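Local coordinates for protein peroxiredoxin 6 (Arenicola marina, PDB 2V2G) that probably reduces hydrogen peroxide and organic hydroperoxides to water and alcohols as a thiol-specific peroxidase of the Prx6 subfamily, at residues S36-R39 with V44-T47. The protein carries 1 engineered substitution. Residues are numbered along the deposited sequence; the frame is centred on the assembly and turned at random.
Sequences SHPR and VSTT. Engineered in segment 44-47: Ser45 (natural residue Cys). With BEZ (benzoic acid), chain E.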
loop_
_atom_site.group_PDB
_atom_site.type_symbol
_atom_site.label_atom_id
_atom_site.label_comp_id
_atom_site.label_asym_id
_atom_site.label_seq_id
_atom_site.Cartn_x
_atom_site.Cartn_y
_atom_site.Cartn_z
ATOM N N SER A 36 4.095 3.598 10.961
ATOM C CA SER A 36 4.113 4.893 11.599
ATOM C C SER A 36 2.707 5.489 11.687
ATOM O O SER A 36 1.763 5.075 11.004
ATOM C CB SER A 36 5.023 5.869 10.858
ATOM O OG SER A 36 4.491 6.131 9.562
ATOM N N HIS A 37 2.599 6.515 12.533
ATOM C CA HIS A 37 1.440 7.353 12.614
ATOM C C HIS A 37 1.814 8.799 12.951
ATOM O O HIS A 37 2.897 9.068 13.470
ATOM C CB HIS A 37 0.436 6.838 13.660
ATOM C CG HIS A 37 0.952 6.925 15.066
ATOM N ND1 HIS A 37 1.795 5.976 15.606
ATOM C CD2 HIS A 37 0.740 7.840 16.044
ATOM C CE1 HIS A 37 2.119 6.337 16.843
ATOM N NE2 HIS A 37 1.518 7.480 17.126
ATOM N N PRO A 38 0.950 9.762 12.577
ATOM C CA PRO A 38 1.363 11.185 12.689
ATOM C C PRO A 38 1.600 11.725 14.090
ATOM O O PRO A 38 2.618 12.355 14.328
ATOM C CB PRO A 38 0.253 11.938 11.931
ATOM C CG PRO A 38 -0.388 10.905 11.080
ATOM C CD PRO A 38 -0.318 9.618 11.818
ATOM N N ARG A 39 0.700 11.419 15.032
ATOM C CA ARG A 39 0.748 12.043 16.329
ATOM C C ARG A 39 0.003 11.158 17.329
ATOM O O ARG A 39 -1.043 10.647 17.024
ATOM C CB ARG A 39 0.076 13.451 16.281
ATOM C CG ARG A 39 0.521 14.360 17.355
ATOM C CD ARG A 39 1.804 14.922 16.931
ATOM N NE ARG A 39 2.474 15.705 17.948
ATOM C CZ ARG A 39 2.254 17.008 18.139
ATOM N NH1 ARG A 39 1.336 17.670 17.422
ATOM N NH2 ARG A 39 2.937 17.642 19.087
ATOM N N VAL A 44 -7.859 8.783 14.610
ATOM C CA VAL A 44 -7.591 7.650 13.657
ATOM C C VAL A 44 -6.422 6.789 14.117
ATOM O O VAL A 44 -6.492 5.584 14.065
ATOM C CB VAL A 44 -7.408 8.140 12.177
ATOM C CG1 VAL A 44 -6.838 7.010 11.255
ATOM C CG2 VAL A 44 -8.787 8.721 11.676
ATOM N N SER A 45 -5.359 7.462 14.550
ATOM C CA SER A 45 -4.153 6.787 15.038
ATOM C C SER A 45 -4.508 5.839 16.178
ATOM O O SER A 45 -3.974 4.701 16.241
ATOM C CB SER A 45 -3.115 7.760 15.508
ATOM O OG SER A 45 -2.608 8.537 14.422
ATOM N N THR A 46 -5.418 6.271 17.022
ATOM C CA THR A 46 -5.861 5.435 18.169
ATOM C C THR A 46 -6.605 4.219 17.655
ATOM O O THR A 46 -6.352 3.073 18.079
ATOM C CB THR A 46 -6.685 6.226 19.206
ATOM O OG1 THR A 46 -5.999 7.404 19.587
ATOM C CG2 THR A 46 -6.928 5.422 20.553
ATOM N N THR A 47 -7.547 4.424 16.719
ATOM C CA THR A 47 -8.221 3.260 16.102
ATOM C C THR A 47 -7.256 2.261 15.438
ATOM O O THR A 47 -7.482 1.054 15.459
ATOM C CB THR A 47 -9.332 3.677 15.070
ATOM O OG1 THR A 47 -8.756 4.165 13.856
ATOM C CG2 THR A 47 -10.267 4.735 15.703
HETATM C C BEZ E . -5.855 11.281 13.368
HETATM O O1 BEZ E . -7.154 11.457 13.434
HETATM O O2 BEZ E . -5.133 10.283 13.794
HETATM C C1 BEZ E . -5.214 12.465 12.742
HETATM C C2 BEZ E . -3.883 12.739 12.997
HETATM C C3 BEZ E . -3.313 13.842 12.425
HETATM C C4 BEZ E . -4.092 14.701 11.649
HETATM C C5 BEZ E . -5.435 14.423 11.359
HETATM C C6 BEZ E . -6.010 13.291 11.927
HETATM O O HOH W 1 -1.976 11.016 14.249
#
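The probable peroxidatic site of this peroxiredoxin lies where the loop after strand 31-36 meets the first turn of helix 43-54. Ser45, engineered in place of the natural Cys, turns its hydroxyl toward that loop. Its OG lies 3.6 Å from His37 CB and 3.6 Å from Pro38 CD. The imidazole of His37 stands obliquely beside the hydroxyl, with CD2 3.8 Å from Ser45 OG. A chi1 of 67°, with CG between the backbone N and the carbonyl carbon, brings CG and CD2 there. His37 NE2 is hydrogen-bonded to Asp40 OD1. With an alanine here the ring is gone, and Ser45 is likely to lose its cover on that side and Asp40 its imidazole partner. In this thioredoxin-like fold the natural cysteine, predicted to form the sulfenic acid intermediate, belongs to the helix's first turn, where backbone N-H groups point into the pocket. Benzoic acid uses two of them. Val44 N donates to its O1. Ser45 N donates to O2 of the benzoic acid at 2.9 Å, with an N-H...O angle of 156°. A water accepts from Arg39 N (2.8 Å) and Ser45 OG (2.6 Å) and donates to that O2. Arg128 hydrogen-bonds both Ser45 OG and the benzoic acid.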